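Local coordinates for putative cytoplasmic protein (Salmonella typhimurium LT2, PDB 2Q02) that is of uncharacterised function but binds zinc in a xylose isomerase-like TIM barrel and may act as an isomerase, at residues M2-T7 and R232-G237; Y74-L79 and K123-L128; S146-R149 and W153-Q156; Q228-L233 and G240-E245. All blocks are in the same frame, centred on the assembly; numbering follows the deposited sequence.

In the fold
Contact 4 lies nearest the chain's centre and is fully buried, a helix packed on a barrel strand; contact 3 is also buried, whereas contacts 1 and 2 sit farther out and are partly buried. Contacts 1 and 4 share helix 226-235: one flank of it meets strand 242-244, and its end meets the N-terminal loop. Contacts 2 and 3 join loops that follow strands to helices, and touch through Phe76 and Leu148. Both are apolar across their segments. In contact 1 a carboxylate enters the interface, and in contact 4 a phenol does. Glu245 in segment 240-245 binds the zinc also held by Glu139, Asp170 and His197; Asp127 in segment 123-128 binds a separate zinc.

Contact 1. Residues M2-T7 and R232-G237; sequences MNIEKT and RLENMG
Glu234 carries the whole contact, its side chain reaching from the last turn of helix 226-235 to Met2 and Ile4 of the N-terminal loop. Two residues earlier, Arg232 turns from the loop and reaches Glu181 through a salt bridge. Leu233 is buried against Ile193 and Val196 of strand 193-198, so this flank of the helix faces the barrel while Glu234 faces the chain's beginning. The segment 2-7 is the lead-in to strand 9-12, the first strand of a TIM barrel, and here it passes beside the last turn of the helix that precedes the eighth strand.

At Glu234 the side chain bends at chi2 (-47°), and the bend lets its aliphatic part and its carboxylate serve different neighbours. CG lies 4.1 Å from SE of Met2, a selenomethionine, while Glu234 OE1 lies 4.0 Å from Ile4 CG1, a plain van der Waals approach. The carboxylate has polar partners of its own: OE1 forms a salt bridge with Arg239; OE2 forms one with Arg8 and a hydrogen bond with the Tyr242 hydroxyl. Two arginines and a phenol would probably keep it ionised.

Met236 N then donates to Arg232 O at 2.7 Å. At Gly237 phi turns positive (103°) and Gly237 N makes a weak 3.2 Å bond to Glu234 O, ending the helix in a Schellman motif.

Contact 2. Residues Y74-L79 and K123-L128; sequences YPFNQL and KRLSDL. With ZN (zinc ion), chain F.
Apolar side chains make most of this contact, with Leu79 and Leu125 reaching toward each other tip to tip. Leu79 CD1 comes 3.9 Å from Leu125 CD2, and Leu79 CD2 stands equally close to Leu125 CG. The other methyl of Leu125, CD1, goes to Phe76, where it sits near the ring plane at the edge, 3.8 Å from Phe76 CD1. With chi1 at 87°, Phe76 presents both CB and the ring rim to this one methyl, and its side chain crosses that of Leu125 at about a right angle.

The aliphatic part of a charged residue supplies the second kind of interaction. Arg124 is extended from CG to NE, and the methyl CD2 of Leu79 rests against CB, CG and CD of Arg124, closest to CD at 3.7 Å. Arg124 NH1 stays 3.9 Å from Leu79 O, too long for a bond, while NH2 of the arginine forms a salt bridge with Glu81 just beyond the loop.

Metal binding occurs on another side of the helix, where Asp127 OD2 is 2.1 Å from a zinc distinct from the one bound by Glu139 and its partners.

Loop 74-79, shaped by a type I beta turn from Pro75 to Gln78, joins strand 66-73 to helix 81-97 and packs against helix 115-130 of the following beta-alpha unit, within the TIM barrel.

Contact 3. Residues S146-R149 and W153-Q156; sequences SSLR and WAQQ
In the TIM barrel, the loop running from strand 135-138 to helix 151-161 folds back on the first turn of that helix, with Leu148 resting on Trp153 and Ala154. A single methyl does the touching. Leu148 CD1 approaches Trp153 CD1, on the pyrrole part of the indole, at 3.8 Å, and is 4.0 Å from Ala154 CB. It meets the indole obliquely. Leu148 has CG opposite its own backbone N, and chi1 177° with chi2 61° puts CD1 at the helix although the bond to CB does not aim there; the second methyl, CD2, packs on Phe76 of loop 74-79. Ala154 is also covered from the barrel side by Val167 of strand 166-170.

The loop has polar bonds of its own. Ser146 OG accepts from Leu148 N at 3.1 Å with an N-H...O angle of 157°, an ST turn that helps to set the backbone just where the Leu148 side chain leaves it. The same hydroxyl is bonded to the carbonyl of Leu141, and beyond the turn Arg149 bonds to the carbonyl of Gly142. At the start of the helix, Trp153 N is bonded to the hydroxyl of Ser150.

Because hydrocarbon meets hydrocarbon across the contact, the loop and helix cohere there by van der Waals and hydrophobic forces, which are not directional.

Contact 4. Residues Q228-L233 and G240-E245; sequences QQVQRL and GIYAFE. With ZN (zinc ion), chain E.
Tyr242 pushes its ring from the last strand of the TIM barrel, 242-244, against helix 226-235, where Val230 and Leu233 receive it. In this helix-to-strand step the two residues lie about one turn apart on the flank that faces the barrel wall.

The ring leaves its strand with CG opposite the carbonyl carbon (chi1 -68°), bringing the hydroxyl end among the helix side chains. Val230 puts both methyls to work: CG1, opposite its backbone N (chi1 166°), lies 3.7 Å from Tyr242 CZ, and Val230 CG2 lies 3.9 Å from Tyr242 CE1. CG1 approaches the ring obliquely. Leu233 runs the opposite way past the ring. Its CB is 3.5 Å from Tyr242 OH, and Leu233 CD1 sits at the ring edge, near the plane, 4.2 Å from Tyr242 CE1. Tyr242 OH is also 3.5 Å from Val230 O, which makes no bond with it; the hydroxyl is satisfied by Glu234, the residue after Leu233 on the helix. Buried among aliphatic groups, this phenol thus keeps a polar partner at the helix end.

Just past the end of the strand, Glu245 belongs to the zinc site with Glu139, Asp170 and His197. Its extended chain carries the carboxylate to the metal. Arg39 forms a salt bridge with OE2 and Arg215 a hydrogen bond with OE1, probably helping to orient the group, and Glu245 OE1 stands 2.1 Å from the zinc ion.

Contact 1. Residues M2-T7 and R232-G237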
loop_
_atom_site.group_PDB
_atom_site.type_symbol
_atom_site.label_atom_id
_atom_site.label_comp_id
_atom_site.label_asym_id
_atom_site.label_seq_id
_atom_site.Cartn_x
_atom_site.Cartn_y
_atom_site.Cartn_z
HETATM N N MSE A 2 -8.812 -16.462 -13.673
HETATM C CA MSE A 2 -8.521 -16.406 -12.240
HETATM C C MSE A 2 -9.786 -16.143 -11.434
HETATM O O MSE A 2 -10.611 -15.282 -11.787
HETATM C CB MSE A 2 -7.486 -15.333 -11.914
HETATM C CG MSE A 2 -6.073 -15.640 -12.442
HETATM SE SE MSE A 2 -4.752 -14.394 -11.700
HETATM C CE MSE A 2 -5.168 -12.830 -12.611
ATOM N N ASN A 3 -9.910 -16.880 -10.331
ATOM C CA ASN A 3 -11.043 -16.749 -9.438
ATOM C C ASN A 3 -10.536 -16.079 -8.168
ATOM O O ASN A 3 -10.026 -16.738 -7.256
ATOM C CB ASN A 3 -11.710 -18.116 -9.165
ATOM C CG ASN A 3 -12.996 -17.980 -8.327
ATOM O OD1 ASN A 3 -14.032 -17.476 -8.811
ATOM N ND2 ASN A 3 -12.921 -18.400 -7.055
ATOM N N ILE A 4 -10.647 -14.754 -8.154
ATOM C CA ILE A 4 -10.328 -13.946 -6.998
ATOM C C ILE A 4 -11.636 -13.404 -6.430
ATOM O O ILE A 4 -12.376 -12.685 -7.109
ATOM C CB ILE A 4 -9.363 -12.795 -7.388
ATOM C CG1 ILE A 4 -8.044 -13.368 -7.933
ATOM C CG2 ILE A 4 -9.077 -11.895 -6.185
ATOM C CD1 ILE A 4 -7.177 -12.355 -8.733
ATOM N N GLU A 5 -11.915 -13.747 -5.177
ATOM C CA GLU A 5 -13.134 -13.298 -4.515
ATOM C C GLU A 5 -13.184 -11.753 -4.447
ATOM O O GLU A 5 -12.198 -11.096 -4.048
ATOM C CB GLU A 5 -13.204 -13.922 -3.117
ATOM C CG GLU A 5 -14.621 -14.063 -2.560
ATOM C CD GLU A 5 -14.666 -14.883 -1.255
ATOM O OE1 GLU A 5 -13.629 -15.495 -0.885
ATOM O OE2 GLU A 5 -15.741 -14.912 -0.599
ATOM N N LYS A 6 -14.311 -11.173 -4.869
ATOM C CA LYS A 6 -14.454 -9.697 -4.956
ATOM C C LYS A 6 -14.150 -9.015 -3.600
ATOM O O LYS A 6 -13.557 -7.928 -3.541
ATOM C CB LYS A 6 -15.852 -9.301 -5.467
ATOM N N THR A 7 -14.580 -9.685 -2.527
ATOM C CA THR A 7 -14.261 -9.371 -1.119
ATOM C C THR A 7 -12.804 -8.970 -0.859
ATOM O O THR A 7 -12.531 -8.142 0.021
ATOM C CB THR A 7 -14.548 -10.694 -0.263
ATOM O OG1 THR A 7 -15.954 -10.850 -0.096
ATOM C CG2 THR A 7 -13.857 -10.753 1.141
ATOM N N ARG A 232 0.977 -15.062 -10.524
ATOM C CA ARG A 232 2.014 -15.782 -9.819
ATOM C C ARG A 232 1.682 -15.921 -8.329
ATOM O O ARG A 232 1.803 -17.021 -7.754
ATOM C CB ARG A 232 3.347 -15.076 -9.996
ATOM C CG ARG A 232 4.465 -15.764 -9.250
ATOM C CD ARG A 232 5.811 -15.249 -9.688
ATOM N NE ARG A 232 5.981 -13.792 -9.504
ATOM C CZ ARG A 232 7.011 -13.114 -10.012
ATOM N NH1 ARG A 232 7.941 -13.769 -10.720
ATOM N NH2 ARG A 232 7.119 -11.799 -9.826
ATOM N N LEU A 233 1.280 -14.805 -7.718
ATOM C CA LEU A 233 0.895 -14.781 -6.310
ATOM C C LEU A 233 -0.212 -15.781 -6.050
ATOM O O LEU A 233 -0.158 -16.547 -5.075
ATOM C CB LEU A 233 0.463 -13.374 -5.880
ATOM C CG LEU A 233 1.605 -12.350 -5.748
ATOM C CD1 LEU A 233 1.108 -10.919 -5.538
ATOM C CD2 LEU A 233 2.527 -12.740 -4.625
ATOM N N GLU A 234 -1.202 -15.790 -6.942
ATOM C CA GLU A 234 -2.294 -16.754 -6.853
ATOM C C GLU A 234 -1.808 -18.201 -6.953
ATOM O O GLU A 234 -2.271 -19.074 -6.203
ATOM C CB GLU A 234 -3.354 -16.495 -7.930
ATOM C CG GLU A 234 -4.238 -15.277 -7.684
ATOM C CD GLU A 234 -4.786 -15.210 -6.268
ATOM O OE1 GLU A 234 -5.721 -15.979 -5.935
ATOM O OE2 GLU A 234 -4.276 -14.367 -5.501
ATOM N N ASN A 235 -0.883 -18.445 -7.878
ATOM C CA ASN A 235 -0.348 -19.784 -8.083
ATOM C C ASN A 235 0.528 -20.228 -6.912
ATOM O O ASN A 235 0.521 -21.412 -6.554
ATOM C CB ASN A 235 0.395 -19.869 -9.414
ATOM C CG ASN A 235 -0.557 -19.826 -10.608
ATOM O OD1 ASN A 235 -1.591 -20.496 -10.623
ATOM N ND2 ASN A 235 -0.215 -19.033 -11.604
HETATM N N MSE A 236 1.234 -19.275 -6.291
HETATM C CA MSE A 236 2.070 -19.557 -5.117
HETATM C C MSE A 236 1.290 -19.527 -3.790
HETATM O O MSE A 236 1.875 -19.720 -2.718
HETATM C CB MSE A 236 3.229 -18.585 -5.051
HETATM C CG MSE A 236 4.239 -18.658 -6.199
HETATM SE SE MSE A 236 5.458 -17.081 -6.021
HETATM C CE MSE A 236 6.202 -17.456 -4.258
ATOM N N GLY A 237 -0.019 -19.283 -3.872
ATOM C CA GLY A 237 -0.941 -19.507 -2.757
ATOM C C GLY A 237 -1.398 -18.272 -1.999
ATOM O O GLY A 237 -1.949 -18.394 -0.920
#

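Contact 2. Residues Y74-L79 and K123-L128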
loop_
_atom_site.group_PDB
_atom_site.type_symbol
_atom_site.label_atom_id
_atom_site.label_comp_id
_atom_site.label_asym_id
_atom_site.label_seq_id
_atom_site.Cartn_x
_atom_site.Cartn_y
_atom_site.Cartn_z
ATOM N N TYR A 74 7.057 7.701 6.984
ATOM C CA TYR A 74 8.301 7.871 6.214
ATOM C C TYR A 74 9.261 8.834 6.933
ATOM O O TYR A 74 8.814 9.847 7.461
ATOM C CB TYR A 74 8.005 8.358 4.772
ATOM C CG TYR A 74 9.271 8.702 3.972
ATOM C CD1 TYR A 74 9.945 7.717 3.254
ATOM C CD2 TYR A 74 9.802 9.996 3.965
ATOM C CE1 TYR A 74 11.103 7.991 2.556
ATOM C CE2 TYR A 74 10.971 10.277 3.278
ATOM C CZ TYR A 74 11.618 9.254 2.576
ATOM O OH TYR A 74 12.778 9.464 1.875
ATOM N N PRO A 75 10.576 8.504 7.001
ATOM C CA PRO A 75 11.261 7.227 6.729
ATOM C C PRO A 75 11.383 6.362 7.986
ATOM O O PRO A 75 12.042 6.753 8.944
ATOM C CB PRO A 75 12.635 7.678 6.211
ATOM C CG PRO A 75 12.891 8.996 6.905
ATOM C CD PRO A 75 11.552 9.551 7.365
ATOM N N PHE A 76 10.773 5.182 7.971
ATOM C CA PHE A 76 10.731 4.316 9.182
ATOM C C PHE A 76 12.125 3.901 9.610
ATOM O O PHE A 76 12.411 3.583 10.764
ATOM C CB PHE A 76 9.843 3.070 8.956
ATOM C CG PHE A 76 10.554 1.890 8.332
ATOM C CD1 PHE A 76 11.185 0.945 9.125
ATOM C CD2 PHE A 76 10.528 1.692 6.951
ATOM C CE1 PHE A 76 11.813 -0.169 8.547
ATOM C CE2 PHE A 76 11.141 0.582 6.363
ATOM C CZ PHE A 76 11.791 -0.344 7.171
ATOM N N ASN A 77 12.952 3.951 8.602
ATOM C CA ASN A 77 14.292 3.462 8.532
ATOM C C ASN A 77 15.323 4.358 9.247
ATOM O O ASN A 77 16.425 3.934 9.536
ATOM C CB ASN A 77 14.584 3.486 6.999
ATOM C CG ASN A 77 15.236 2.274 6.534
ATOM O OD1 ASN A 77 15.545 1.380 7.325
ATOM N ND2 ASN A 77 15.478 2.208 5.253
ATOM N N GLN A 78 14.956 5.623 9.445
ATOM C CA GLN A 78 15.822 6.673 9.997
ATOM C C GLN A 78 15.088 7.268 11.190
ATOM O O GLN A 78 14.589 8.403 11.160
ATOM C CB GLN A 78 16.084 7.731 8.927
ATOM C CG GLN A 78 16.899 8.937 9.387
ATOM C CD GLN A 78 17.699 9.539 8.253
ATOM O OE1 GLN A 78 17.369 10.634 7.759
ATOM N NE2 GLN A 78 18.748 8.803 7.795
ATOM N N LEU A 79 15.024 6.466 12.244
ATOM C CA LEU A 79 14.059 6.652 13.320
ATOM C C LEU A 79 14.556 7.642 14.399
ATOM O O LEU A 79 14.876 7.254 15.532
ATOM C CB LEU A 79 13.722 5.267 13.912
ATOM C CG LEU A 79 12.412 5.000 14.657
ATOM C CD1 LEU A 79 11.204 5.290 13.776
ATOM C CD2 LEU A 79 12.384 3.545 15.153
ATOM N N LYS A 123 12.621 -3.551 15.201
ATOM C CA LYS A 123 12.445 -3.990 16.603
ATOM C C LYS A 123 11.720 -2.941 17.427
ATOM O O LYS A 123 10.745 -3.249 18.111
ATOM C CB LYS A 123 13.791 -4.314 17.289
ATOM C CG LYS A 123 14.433 -5.656 16.875
ATOM C CD LYS A 123 15.806 -5.855 17.553
ATOM C CE LYS A 123 16.398 -7.268 17.313
ATOM N NZ LYS A 123 17.906 -7.341 17.408
ATOM N N ARG A 124 12.227 -1.709 17.382
ATOM C CA ARG A 124 11.655 -0.591 18.137
ATOM C C ARG A 124 10.213 -0.290 17.723
ATOM O O ARG A 124 9.340 -0.047 18.561
ATOM C CB ARG A 124 12.498 0.679 17.944
ATOM C CG ARG A 124 11.903 1.884 18.695
ATOM C CD ARG A 124 12.855 3.066 18.818
ATOM N NE ARG A 124 12.306 4.064 19.738
ATOM C CZ ARG A 124 12.689 5.342 19.808
ATOM N NH1 ARG A 124 13.622 5.830 18.982
ATOM N NH2 ARG A 124 12.108 6.153 20.696
ATOM N N LEU A 125 9.974 -0.271 16.419
ATOM C CA LEU A 125 8.641 -0.027 15.904
ATOM C C LEU A 125 7.700 -1.180 16.197
ATOM O O LEU A 125 6.520 -0.954 16.357
ATOM C CB LEU A 125 8.654 0.251 14.388
ATOM C CG LEU A 125 9.235 1.606 13.951
ATOM C CD1 LEU A 125 9.592 1.595 12.479
ATOM C CD2 LEU A 125 8.292 2.747 14.250
ATOM N N SER A 126 8.197 -2.408 16.259
ATOM C CA SER A 126 7.331 -3.551 16.575
ATOM C C SER A 126 6.789 -3.427 18.004
ATOM O O SER A 126 5.581 -3.551 18.252
ATOM C CB SER A 126 8.046 -4.878 16.344
ATOM O OG SER A 126 8.211 -5.061 14.944
ATOM N N ASP A 127 7.696 -3.132 18.930
ATOM C CA ASP A 127 7.329 -2.848 20.322
ATOM C C ASP A 127 6.333 -1.686 20.433
ATOM O O ASP A 127 5.343 -1.774 21.157
ATOM C CB ASP A 127 8.577 -2.515 21.131
ATOM C CG ASP A 127 9.464 -3.699 21.307
ATOM O OD1 ASP A 127 9.005 -4.789 20.913
ATOM O OD2 ASP A 127 10.607 -3.543 21.829
ATOM N N LEU A 128 6.605 -0.601 19.720
ATOM C CA LEU A 128 5.742 0.578 19.758
ATOM C C LEU A 128 4.331 0.327 19.189
ATOM O O LEU A 128 3.328 0.766 19.758
ATOM C CB LEU A 128 6.402 1.728 18.979
ATOM C CG LEU A 128 5.633 3.056 18.988
ATOM C CD1 LEU A 128 5.591 3.649 20.401
ATOM C CD2 LEU A 128 6.200 4.045 18.004
HETATM ZN ZN ZN F . 12.067 -5.001 21.676
#

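Contact 3. Residues S146-R149 and W153-Q156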
loop_
_atom_site.group_PDB
_atom_site.type_symbol
_atom_site.label_atom_id
_atom_site.label_comp_id
_atom_site.label_asym_id
_atom_site.label_seq_id
_atom_site.Cartn_x
_atom_site.Cartn_y
_atom_site.Cartn_z
ATOM N N SER A 146 16.402 4.175 -3.187
ATOM C CA SER A 146 15.752 3.571 -2.024
ATOM C C SER A 146 16.737 2.773 -1.194
ATOM O O SER A 146 17.569 2.044 -1.727
ATOM C CB SER A 146 14.610 2.659 -2.451
ATOM O OG SER A 146 14.190 1.835 -1.387
ATOM N N SER A 147 16.629 2.926 0.125
ATOM C CA SER A 147 17.480 2.193 1.055
ATOM C C SER A 147 17.024 0.750 1.263
ATOM O O SER A 147 17.724 -0.021 1.894
ATOM C CB SER A 147 17.533 2.903 2.416
ATOM O OG SER A 147 16.284 2.829 3.082
ATOM N N LEU A 148 15.846 0.397 0.764
ATOM C CA LEU A 148 15.284 -0.939 0.953
ATOM C C LEU A 148 14.350 -1.259 -0.233
ATOM O O LEU A 148 13.202 -0.822 -0.270
ATOM C CB LEU A 148 14.540 -1.017 2.309
ATOM C CG LEU A 148 13.815 -2.328 2.667
ATOM C CD1 LEU A 148 14.781 -3.531 2.745
ATOM C CD2 LEU A 148 13.031 -2.220 3.971
ATOM N N ARG A 149 14.874 -2.004 -1.199
ATOM C CA ARG A 149 14.219 -2.240 -2.483
ATOM C C ARG A 149 13.678 -3.655 -2.683
ATOM O O ARG A 149 12.737 -3.867 -3.455
ATOM C CB ARG A 149 15.240 -1.976 -3.582
ATOM C CG ARG A 149 15.964 -0.676 -3.403
ATOM C CD ARG A 149 17.010 -0.520 -4.464
ATOM N NE ARG A 149 16.424 -0.513 -5.796
ATOM C CZ ARG A 149 17.038 -0.914 -6.898
ATOM N NH1 ARG A 149 18.276 -1.384 -6.848
ATOM N NH2 ARG A 149 16.399 -0.842 -8.062
ATOM N N TRP A 153 14.655 -9.407 0.889
ATOM C CA TRP A 153 15.594 -8.905 1.891
ATOM C C TRP A 153 14.825 -8.258 3.052
ATOM O O TRP A 153 15.202 -8.427 4.208
ATOM C CB TRP A 153 16.563 -7.923 1.225
ATOM C CG TRP A 153 17.596 -7.301 2.084
ATOM C CD1 TRP A 153 17.728 -5.973 2.357
ATOM C CD2 TRP A 153 18.679 -7.962 2.768
ATOM N NE1 TRP A 153 18.817 -5.762 3.176
ATOM C CE2 TRP A 153 19.423 -6.963 3.436
ATOM C CE3 TRP A 153 19.095 -9.299 2.873
ATOM C CZ2 TRP A 153 20.564 -7.254 4.206
ATOM C CZ3 TRP A 153 20.252 -9.593 3.650
ATOM C CH2 TRP A 153 20.963 -8.570 4.301
ATOM N N ALA A 154 13.742 -7.542 2.736
ATOM C CA ALA A 154 12.869 -6.980 3.761
ATOM C C ALA A 154 12.286 -8.074 4.674
ATOM O O ALA A 154 12.208 -7.894 5.884
ATOM C CB ALA A 154 11.747 -6.167 3.121
ATOM N N GLN A 155 11.863 -9.190 4.082
ATOM C CA GLN A 155 11.340 -10.313 4.858
ATOM C C GLN A 155 12.426 -10.904 5.775
ATOM O O GLN A 155 12.160 -11.303 6.904
ATOM C CB GLN A 155 10.767 -11.406 3.940
ATOM C CG GLN A 155 9.489 -11.017 3.254
ATOM C CD GLN A 155 8.878 -12.139 2.403
ATOM O OE1 GLN A 155 9.583 -13.000 1.848
ATOM N NE2 GLN A 155 7.546 -12.132 2.308
ATOM N N GLN A 156 13.657 -10.922 5.286
ATOM C CA GLN A 156 14.775 -11.440 6.067
ATOM C C GLN A 156 15.052 -10.577 7.296
ATOM O O GLN A 156 15.284 -11.095 8.397
ATOM C CB GLN A 156 16.031 -11.527 5.206
ATOM C CG GLN A 156 17.079 -12.425 5.799
ATOM C CD GLN A 156 18.413 -12.291 5.106
ATOM O OE1 GLN A 156 18.576 -12.686 3.937
ATOM N NE2 GLN A 156 19.380 -11.726 5.820
#

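Contact 4. Residues Q228-L233 and G240-E245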
loop_
_atom_site.group_PDB
_atom_site.type_symbol
_atom_site.label_atom_id
_atom_site.label_comp_id
_atom_site.label_asym_id
_atom_site.label_seq_id
_atom_site.Cartn_x
_atom_site.Cartn_y
_atom_site.Cartn_z
ATOM N N GLN A 228 0.308 -10.826 -14.657
ATOM C CA GLN A 228 1.253 -11.919 -14.436
ATOM C C GLN A 228 1.829 -11.926 -13.028
ATOM O O GLN A 228 2.059 -12.996 -12.465
ATOM C CB GLN A 228 2.384 -11.888 -15.463
ATOM C CG GLN A 228 1.942 -12.218 -16.888
ATOM C CD GLN A 228 1.725 -10.992 -17.775
ATOM O OE1 GLN A 228 1.405 -9.893 -17.307
ATOM N NE2 GLN A 228 1.903 -11.189 -19.076
ATOM N N GLN A 229 2.051 -10.754 -12.450
ATOM C CA GLN A 229 2.508 -10.690 -11.052
ATOM C C GLN A 229 1.429 -11.227 -10.118
ATOM O O GLN A 229 1.742 -11.901 -9.153
ATOM C CB GLN A 229 2.883 -9.273 -10.622
ATOM C CG GLN A 229 4.221 -8.770 -11.126
ATOM C CD GLN A 229 4.631 -7.487 -10.397
ATOM O OE1 GLN A 229 4.728 -7.474 -9.161
ATOM N NE2 GLN A 229 4.849 -6.402 -11.148
ATOM N N VAL A 230 0.168 -10.916 -10.413
ATOM C CA VAL A 230 -0.964 -11.347 -9.601
ATOM C C VAL A 230 -1.205 -12.827 -9.779
ATOM O O VAL A 230 -1.537 -13.505 -8.810
ATOM C CB VAL A 230 -2.279 -10.603 -9.970
ATOM C CG1 VAL A 230 -3.507 -11.318 -9.364
ATOM C CG2 VAL A 230 -2.240 -9.153 -9.513
ATOM N N GLN A 231 -1.072 -13.304 -11.024
ATOM C CA GLN A 231 -1.269 -14.717 -11.362
ATOM C C GLN A 231 -0.236 -15.583 -10.649
ATOM O O GLN A 231 -0.536 -16.695 -10.192
ATOM C CB GLN A 231 -1.221 -14.939 -12.881
ATOM C CG GLN A 231 -1.725 -16.316 -13.329
ATOM N N ARG A 232 0.977 -15.062 -10.524
ATOM C CA ARG A 232 2.014 -15.782 -9.819
ATOM C C ARG A 232 1.682 -15.921 -8.329
ATOM O O ARG A 232 1.803 -17.021 -7.754
ATOM C CB ARG A 232 3.347 -15.076 -9.996
ATOM C CG ARG A 232 4.465 -15.764 -9.250
ATOM C CD ARG A 232 5.811 -15.249 -9.688
ATOM N NE ARG A 232 5.981 -13.792 -9.504
ATOM C CZ ARG A 232 7.011 -13.114 -10.012
ATOM N NH1 ARG A 232 7.941 -13.769 -10.720
ATOM N NH2 ARG A 232 7.119 -11.799 -9.826
ATOM N N LEU A 233 1.280 -14.805 -7.718
ATOM C CA LEU A 233 0.895 -14.781 -6.310
ATOM C C LEU A 233 -0.212 -15.781 -6.050
ATOM O O LEU A 233 -0.158 -16.547 -5.075
ATOM C CB LEU A 233 0.463 -13.374 -5.880
ATOM C CG LEU A 233 1.605 -12.350 -5.748
ATOM C CD1 LEU A 233 1.108 -10.919 -5.538
ATOM C CD2 LEU A 233 2.527 -12.740 -4.625
ATOM N N GLY A 240 -4.444 -13.113 0.197
ATOM C CA GLY A 240 -4.552 -11.831 0.883
ATOM C C GLY A 240 -5.210 -10.770 0.035
ATOM O O GLY A 240 -5.798 -11.065 -0.976
ATOM N N ILE A 241 -5.090 -9.523 0.448
ATOM C CA ILE A 241 -5.836 -8.426 -0.154
ATOM C C ILE A 241 -5.055 -7.773 -1.314
ATOM O O ILE A 241 -3.825 -7.571 -1.245
ATOM C CB ILE A 241 -6.187 -7.356 0.921
ATOM C CG1 ILE A 241 -7.109 -7.974 1.995
ATOM C CG2 ILE A 241 -6.831 -6.130 0.286
ATOM C CD1 ILE A 241 -7.309 -7.121 3.244
ATOM N N TYR A 242 -5.784 -7.469 -2.385
ATOM C CA TYR A 242 -5.289 -6.649 -3.464
ATOM C C TYR A 242 -5.963 -5.284 -3.338
ATOM O O TYR A 242 -7.197 -5.172 -3.345
ATOM C CB TYR A 242 -5.632 -7.289 -4.811
ATOM C CG TYR A 242 -4.903 -8.595 -5.097
ATOM C CD1 TYR A 242 -3.550 -8.592 -5.442
ATOM C CD2 TYR A 242 -5.574 -9.832 -5.048
ATOM C CE1 TYR A 242 -2.878 -9.759 -5.708
ATOM C CE2 TYR A 242 -4.902 -11.028 -5.326
ATOM C CZ TYR A 242 -3.546 -10.970 -5.648
ATOM O OH TYR A 242 -2.843 -12.109 -5.933
ATOM N N ALA A 243 -5.134 -4.252 -3.227
ATOM C CA ALA A 243 -5.573 -2.867 -3.062
ATOM C C ALA A 243 -5.059 -2.074 -4.226
ATOM O O ALA A 243 -3.882 -2.164 -4.540
ATOM C CB ALA A 243 -5.024 -2.272 -1.763
ATOM N N PHE A 244 -5.945 -1.288 -4.842
ATOM C CA PHE A 244 -5.617 -0.456 -5.989
ATOM C C PHE A 244 -5.087 0.892 -5.497
ATOM O O PHE A 244 -5.765 1.567 -4.718
ATOM C CB PHE A 244 -6.849 -0.276 -6.893
ATOM C CG PHE A 244 -7.223 -1.526 -7.650
ATOM C CD1 PHE A 244 -6.450 -1.961 -8.719
ATOM C CD2 PHE A 244 -8.335 -2.281 -7.282
ATOM C CE1 PHE A 244 -6.780 -3.129 -9.414
ATOM C CE2 PHE A 244 -8.691 -3.446 -7.991
ATOM C CZ PHE A 244 -7.908 -3.872 -9.049
ATOM N N GLU A 245 -3.867 1.249 -5.931
ATOM C CA GLU A 245 -3.159 2.450 -5.445
ATOM C C GLU A 245 -2.500 3.242 -6.605
ATOM O O GLU A 245 -1.288 3.252 -6.761
ATOM C CB GLU A 245 -2.125 2.088 -4.350
ATOM C CG GLU A 245 -1.453 3.313 -3.681
ATOM C CD GLU A 245 -0.184 2.979 -2.893
ATOM O OE1 GLU A 245 0.630 2.156 -3.358
ATOM O OE2 GLU A 245 0.030 3.558 -1.808
HETATM ZN ZN ZN E . 2.209 1.076 -2.406
#